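Local coordinates for protein pseudoperoxidase (Leishmania major, PDB 5VIA) that binds heme b, whose iron takes a cysteine and a histidine as axial ligands, within a peroxidase-family fold, at residues 105-110 / 268-273; 153-158 / 272-277. One frame throughout, in Å; residues are numbered along the deposited sequence. Where two conformers were deposited one is given.

Contact 1 (105-110 / 268-273); sequences EAILDQ and EQFQSA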
loop_
_atom_site.group_PDB
_atom_site.type_symbol
_atom_site.label_atom_id
_atom_site.label_comp_id
_atom_site.label_asym_id
_atom_site.label_seq_id
_atom_site.Cartn_x
_atom_site.Cartn_y
_atom_site.Cartn_z
ATOM N N GLU A 105 4.685 14.314 -5.848
ATOM C CA GLU A 105 5.426 15.571 -5.730
ATOM C C GLU A 105 5.236 16.292 -4.391
ATOM O O GLU A 105 6.202 16.766 -3.793
ATOM C CB GLU A 105 5.078 16.505 -6.895
ATOM C CG GLU A 105 5.640 16.074 -8.262
ATOM C CD GLU A 105 4.725 15.124 -9.045
ATOM O OE1 GLU A 105 3.832 14.483 -8.440
ATOM O OE2 GLU A 105 4.914 15.023 -10.285
ATOM N N ALA A 106 3.989 16.376 -3.934
ATOM C CA ALA A 106 3.680 16.950 -2.625
ATOM C C ALA A 106 4.168 16.056 -1.489
ATOM O O ALA A 106 4.636 16.550 -0.461
ATOM C CB ALA A 106 2.189 17.194 -2.492
ATOM N N ILE A 107 4.050 14.740 -1.658
ATOM C CA ILE A 107 4.544 13.812 -0.641
ATOM C C ILE A 107 6.043 14.021 -0.449
ATOM O O ILE A 107 6.534 14.073 0.679
ATOM C CB ILE A 107 4.319 12.334 -1.029
ATOM C CG1 ILE A 107 2.845 12.045 -1.325
ATOM C CG2 ILE A 107 4.800 11.428 0.081
ATOM C CD1 ILE A 107 2.599 10.635 -1.920
ATOM N N LEU A 108 6.771 14.136 -1.557
ATOM C CA LEU A 108 8.219 14.318 -1.476
ATOM C C LEU A 108 8.587 15.699 -0.937
ATOM O O LEU A 108 9.449 15.818 -0.062
ATOM C CB LEU A 108 8.883 14.072 -2.830
ATOM C CG LEU A 108 10.410 14.124 -2.787
ATOM C CD1 LEU A 108 10.937 13.176 -1.716
ATOM C CD2 LEU A 108 11.005 13.788 -4.145
ATOM N N ASP A 109 7.922 16.735 -1.442
ATOM C CA ASP A 109 8.194 18.109 -1.011
ATOM C C ASP A 109 7.958 18.330 0.486
ATOM O O ASP A 109 8.665 19.114 1.120
ATOM C CB ASP A 109 7.363 19.103 -1.827
ATOM C CG ASP A 109 7.618 20.544 -1.426
ATOM O OD1 ASP A 109 8.702 21.077 -1.754
ATOM O OD2 ASP A 109 6.729 21.144 -0.785
ATOM N N GLN A 110 6.978 17.628 1.046
ATOM C CA GLN A 110 6.625 17.774 2.455
ATOM C C GLN A 110 7.218 16.677 3.329
ATOM O O GLN A 110 6.948 16.629 4.532
ATOM C CB GLN A 110 5.104 17.765 2.624
ATOM C CG GLN A 110 4.395 19.028 2.163
ATOM C CD GLN A 110 2.881 18.896 2.252
ATOM O OE1 GLN A 110 2.356 17.945 2.848
ATOM N NE2 GLN A 110 2.172 19.844 1.652
ATOM N N GLU A 268 -4.888 15.080 -4.715
ATOM C CA GLU A 268 -4.690 15.884 -3.512
ATOM C C GLU A 268 -4.882 15.039 -2.260
ATOM O O GLU A 268 -4.035 15.036 -1.358
ATOM C CB GLU A 268 -5.677 17.051 -3.499
ATOM C CG GLU A 268 -5.622 17.868 -2.229
ATOM C CD GLU A 268 -6.752 18.869 -2.142
ATOM O OE1 GLU A 268 -6.473 20.084 -2.263
ATOM O OE2 GLU A 268 -7.914 18.439 -1.949
ATOM N N GLN A 269 -5.998 14.316 -2.214
ATOM C CA GLN A 269 -6.338 13.483 -1.061
ATOM C C GLN A 269 -5.361 12.311 -0.894
ATOM O O GLN A 269 -5.022 11.920 0.228
ATOM C CB GLN A 269 -7.780 12.988 -1.207
ATOM C CG GLN A 269 -8.797 14.133 -1.208
ATOM C CD GLN A 269 -8.811 14.864 0.124
ATOM O OE1 GLN A 269 -8.753 14.229 1.180
ATOM N NE2 GLN A 269 -8.882 16.200 0.087
ATOM N N PHE A 270 -4.904 11.763 -2.017
ATOM C CA PHE A 270 -3.958 10.654 -1.990
ATOM C C PHE A 270 -2.663 11.068 -1.311
ATOM O O PHE A 270 -2.155 10.370 -0.439
ATOM C CB PHE A 270 -3.646 10.175 -3.426
ATOM C CG PHE A 270 -2.594 9.099 -3.484
ATOM C CD1 PHE A 270 -2.930 7.780 -3.249
ATOM C CD2 PHE A 270 -1.265 9.413 -3.754
ATOM C CE1 PHE A 270 -1.960 6.775 -3.285
ATOM C CE2 PHE A 270 -0.286 8.415 -3.801
ATOM C CZ PHE A 270 -0.642 7.096 -3.569
ATOM N N GLN A 271 -2.120 12.207 -1.718
ATOM C CA GLN A 271 -0.821 12.621 -1.210
ATOM C C GLN A 271 -0.938 12.990 0.254
ATOM O O GLN A 271 -0.045 12.695 1.052
ATOM C CB GLN A 271 -0.240 13.765 -2.057
ATOM C CG GLN A 271 0.027 13.334 -3.512
ATOM C CD GLN A 271 0.734 14.392 -4.325
ATOM O OE1 GLN A 271 1.959 14.492 -4.292
ATOM N NE2 GLN A 271 -0.030 15.178 -5.074
ATOM N N SER A 272 -2.054 13.609 0.617
ATOM C CA SER A 272 -2.282 13.935 2.014
ATOM C C SER A 272 -2.388 12.669 2.872
ATOM O O SER A 272 -1.796 12.580 3.954
ATOM C CB SER A 272 -3.536 14.802 2.154
ATOM O OG SER A 272 -3.904 14.880 3.510
ATOM N N ALA A 273 -3.134 11.683 2.380
ATOM C CA ALA A 273 -3.263 10.406 3.079
ATOM C C ALA A 273 -1.927 9.678 3.177
ATOM O O ALA A 273 -1.570 9.145 4.239
ATOM C CB ALA A 273 -4.280 9.512 2.372
HETATM O O HOH W 1 2.095 15.396 1.249
#
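Ile107 and Gln271 mark the register, their CA atoms 5.5 Å apart, where helix 105-109 packs beside the 268-273 part of helix 263-279, the segment axes 8.8 Å apart and crossing at -31°. The main link is polar: the Gln271 side chain, extended beyond CG, carries its amide to the N-terminal turn of the shorter helix. Its OE1 accepts a hydrogen bond from Ala106 N at 2.8 Å, well bent at the hydrogen (132°), with the donor tilted 28° from the carbonyl plane. A weak, straighter bond from Ile107 N reaches the same oxygen at 3.4 Å. One side-chain carbonyl thus meets two successive N-H groups of the first helical turn, much as an N-cap would but supplied from a distant part of the chain; the helix dipole probably favours it. Ala106 CB lies against the same amide, 3.3 Å from Gln271 OE1. Beneath these bonds the contact is apolar. Ile107 CG1 sits beside its own backbone N and rests on the Gln271 aliphatic chain, 3.6 Å from Gln271 CB, the two side chains crossing obliquely. Deeper in, Ile107 CD1 comes obliquely to the Phe270 ring, 4.1 Å from Phe270 CE2. A water donates to Gln110 OE1 and, weakly, to Gln271 O, adding a looser bridge. Ile107 also packs on Ile94 and Ile97 of helix 85-99, Phe270 meets Ile97 as well, and the Gln269 side chain leans on helix 149-155, which places helix 263-279 between that helix and helix 105-109.

Contact 2 (153-158 / 272-277); sequences VALLAC and SAFTKM. With HEM (protoporphyrin IX containing Fe), chain B.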
loop_
_atom_site.group_PDB
_atom_site.type_symbol
_atom_site.label_atom_id
_atom_site.label_comp_id
_atom_site.label_asym_id
_atom_site.label_seq_id
_atom_site.Cartn_x
_atom_site.Cartn_y
_atom_site.Cartn_z
ATOM N N VAL A 153 -10.170 6.423 1.477
ATOM C CA VAL A 153 -10.607 5.983 0.150
ATOM C C VAL A 153 -9.547 6.304 -0.895
ATOM O O VAL A 153 -9.285 5.503 -1.805
ATOM C CB VAL A 153 -11.950 6.632 -0.214
ATOM C CG1 VAL A 153 -12.329 6.363 -1.672
ATOM C CG2 VAL A 153 -13.039 6.147 0.741
ATOM N N ALA A 154 -8.912 7.462 -0.745
ATOM C CA ALA A 154 -7.865 7.887 -1.669
ATOM C C ALA A 154 -6.676 6.934 -1.662
ATOM O O ALA A 154 -6.004 6.729 -2.689
ATOM C CB ALA A 154 -7.413 9.311 -1.331
ATOM N N LEU A 155 -6.402 6.352 -0.499
ATOM C CA LEU A 155 -5.224 5.509 -0.337
ATOM C C LEU A 155 -5.386 4.205 -1.100
ATOM O O LEU A 155 -4.401 3.596 -1.520
ATOM C CB LEU A 155 -5.018 5.230 1.151
ATOM C CG LEU A 155 -3.633 5.003 1.748
ATOM C CD1 LEU A 155 -2.517 5.883 1.125
ATOM C CD2 LEU A 155 -3.757 5.259 3.249
ATOM N N LEU A 156 -6.630 3.773 -1.284
ATOM C CA LEU A 156 -6.864 2.467 -1.916
ATOM C C LEU A 156 -6.551 2.433 -3.412
ATOM O O LEU A 156 -6.477 1.349 -4.008
ATOM C CB LEU A 156 -8.267 1.939 -1.591
ATOM C CG LEU A 156 -8.406 1.422 -0.148
ATOM C CD1 LEU A 156 -9.829 1.071 0.165
ATOM C CD2 LEU A 156 -7.525 0.196 0.088
ATOM N N ALA A 157 -6.323 3.597 -4.023
ATOM C CA ALA A 157 -5.898 3.624 -5.426
ATOM C C ALA A 157 -4.510 3.036 -5.627
ATOM O O ALA A 157 -4.078 2.866 -6.777
ATOM C CB ALA A 157 -5.945 5.018 -5.979
ATOM N N CYS A 158 -3.799 2.732 -4.536
ATOM C CA CYS A 158 -2.566 1.953 -4.672
ATOM C C CYS A 158 -2.870 0.585 -5.268
ATOM O O CYS A 158 -1.982 -0.068 -5.794
ATOM C CB CYS A 158 -1.841 1.777 -3.340
ATOM S SG CYS A 158 -1.101 3.310 -2.699
ATOM N N SER A 272 -2.054 13.609 0.617
ATOM C CA SER A 272 -2.282 13.935 2.014
ATOM C C SER A 272 -2.388 12.669 2.872
ATOM O O SER A 272 -1.796 12.580 3.954
ATOM C CB SER A 272 -3.536 14.802 2.154
ATOM O OG SER A 272 -3.904 14.880 3.510
ATOM N N ALA A 273 -3.134 11.683 2.380
ATOM C CA ALA A 273 -3.263 10.406 3.079
ATOM C C ALA A 273 -1.927 9.678 3.177
ATOM O O ALA A 273 -1.570 9.145 4.239
ATOM C CB ALA A 273 -4.280 9.512 2.372
ATOM N N PHE A 274 -1.197 9.626 2.066
ATOM C CA PHE A 274 0.028 8.828 2.045
ATOM C C PHE A 274 1.044 9.424 3.004
ATOM O O PHE A 274 1.718 8.708 3.743
ATOM C CB PHE A 274 0.598 8.715 0.625
ATOM C CG PHE A 274 1.508 7.535 0.442
ATOM C CD1 PHE A 274 2.845 7.616 0.797
ATOM C CD2 PHE A 274 1.027 6.339 -0.074
ATOM C CE1 PHE A 274 3.701 6.523 0.634
ATOM C CE2 PHE A 274 1.888 5.233 -0.238
ATOM C CZ PHE A 274 3.216 5.337 0.125
ATOM N N THR A 275 1.140 10.748 3.013
ATOM C CA THR A 275 2.002 11.417 3.975
ATOM C C THR A 275 1.622 11.112 5.436
ATOM O O THR A 275 2.499 10.792 6.247
ATOM C CB THR A 275 2.043 12.941 3.703
ATOM O OG1 THR A 275 2.843 13.176 2.539
ATOM C CG2 THR A 275 2.650 13.697 4.889
ATOM N N LYS A 276 0.342 11.214 5.791
ATOM C CA LYS A 276 -0.089 10.862 7.150
ATOM C C LYS A 276 0.287 9.418 7.479
ATOM O O LYS A 276 0.750 9.115 8.580
ATOM C CB LYS A 276 -1.603 11.012 7.310
ATOM C CG LYS A 276 -2.145 12.438 7.462
ATOM C CD LYS A 276 -3.633 12.355 7.864
ATOM C CE LYS A 276 -4.297 13.706 8.159
ATOM N NZ LYS A 276 -5.787 13.548 8.393
ATOM N N MET A 277 0.076 8.524 6.523
ATOM C CA MET A 277 0.404 7.123 6.752
ATOM C C MET A 277 1.877 6.920 7.072
ATOM O O MET A 277 2.214 6.225 8.024
ATOM C CB MET A 277 0.019 6.267 5.539
ATOM C CG MET A 277 0.285 4.789 5.773
ATOM S SD MET A 277 -0.135 3.772 4.349
ATOM C CE MET A 277 1.100 4.336 3.176
HETATM C CHA HEM B . -1.685 -5.720 -2.858
HETATM C CHB HEM B . -5.727 -6.256 -0.188
HETATM C CHC HEM B . -4.775 -1.941 1.825
HETATM C CHD HEM B . -1.185 -1.112 -1.369
HETATM C C1A HEM B . -2.800 -6.243 -2.250
HETATM C C2A HEM B . -3.252 -7.607 -2.409
HETATM C C3A HEM B . -4.352 -7.768 -1.680
HETATM C C4A HEM B . -4.655 -6.498 -1.025
HETATM C CMA HEM B . -5.175 -9.063 -1.550
HETATM C CAA HEM B . -2.535 -8.691 -3.243
HETATM C CBA HEM B . -1.336 -9.096 -2.364
HETATM C CGA HEM B . -0.469 -10.161 -2.997
HETATM O O1A HEM B . -0.981 -11.282 -3.241
HETATM O O2A HEM B . 0.745 -9.900 -3.223
HETATM C C1B HEM B . -5.832 -5.146 0.627
HETATM C C2B HEM B . -6.865 -4.871 1.598
HETATM C C3B HEM B . -6.608 -3.692 2.182
HETATM C C4B HEM B . -5.405 -3.144 1.558
HETATM C CMB HEM B . -8.034 -5.814 1.921
HETATM C CAB HEM B . -7.502 -3.068 3.284
HETATM C CBB HEM B . -7.017 -2.231 4.207
HETATM C C1C HEM B . -3.737 -1.330 1.144
HETATM C C2C HEM B . -3.189 0.009 1.399
HETATM C C3C HEM B . -2.187 0.225 0.504
HETATM C C4C HEM B . -2.083 -0.962 -0.333
HETATM C CMC HEM B . -3.700 0.953 2.524
HETATM C CAC HEM B . -1.222 1.411 0.279
HETATM C CBC HEM B . -1.141 2.462 1.107
HETATM C C1D HEM B . -0.988 -2.265 -2.088
HETATM C C2D HEM B . -0.030 -2.426 -3.162
HETATM C C3D HEM B . -0.187 -3.866 -3.631
HETATM C C4D HEM B . -1.225 -4.428 -2.791
HETATM C CMD HEM B . 0.947 -1.366 -3.716
HETATM C CAD HEM B . 0.620 -4.575 -4.751
HETATM C CBD HEM B . 1.861 -5.138 -4.047
HETATM C CGD HEM B . 2.746 -5.904 -5.001
HETATM O O1D HEM B . 3.696 -6.593 -4.524
HETATM O O2D HEM B . 2.492 -5.826 -6.229
HETATM N NA HEM B . -3.684 -5.585 -1.401
HETATM N NB HEM B . -4.966 -4.074 0.619
HETATM N NC HEM B . -3.033 -1.890 0.074
HETATM N ND HEM B . -1.684 -3.458 -1.906
HETATM FE FE HEM B . -3.325 -3.803 -0.618
#
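Leu155 and Phe274 meet through side chains that cross at about a right angle: Phe274 CG is anti to its backbone N (chi1 -158°), and Leu155 CD1 arrives obliquely at the ring, 3.8 Å from Phe274 CD2. Met277 runs extended through CG and SD, then bends at chi3 (67°), which lays CE over one face of the Phe274 ring, 3.6 Å above its plane and offset toward the rim. The same methyl branch Leu155 CD1 also touches Ala273 CB at 4.2 Å, while its twin, Leu155 CD2, lies 4.1 Å from Met277 SD. Cys158 approaches from another direction, its SG at the edge of the Phe274 ring and near the ring plane. This apolar cluster joins helix 149-155 and the 3-10 segment at 157-158 to helix 263-279, and in this heme peroxidase fold it forms part of the pocket wall just before the axial ligand His159. One heme vinyl (CAC, CBC) is inserted among these side chains: HEM CBC is 3.6 Å from Leu155 CG and equally close to Met277 CE. Cys158 SG packs on the base of that vinyl, 3.5 Å from HEM CAC, and Leu156 CD2 touches the porphyrin rim at HEM CHC. Behind the cluster, Phe274 and Met277 press on Ala41 of helix 33-49, and on the outer side Ser272 OG is hydrogen-bonded to Glu151.

From the N terminus the chain passes through helix 33-49 and helix 85-99 before reaching 105-110, then 153-158 on the way to His159, and returns late in helix 263-279. Contact 1 closes a loop of 157 residues and contact 2 one of 113. Segment 153-158 lies within the residues that contact 1 spans, and both loops close on that late helix, sharing Ser272 and Ala273, contact 2 about a turn further along it. Their centres lie 9 Å apart, and Phe270 joins them directly: its CE1 is 3.6 Å from Cys158 SG. Helix 263-279 thereby ties helix 105-109, near the surface, to the buried heme wall.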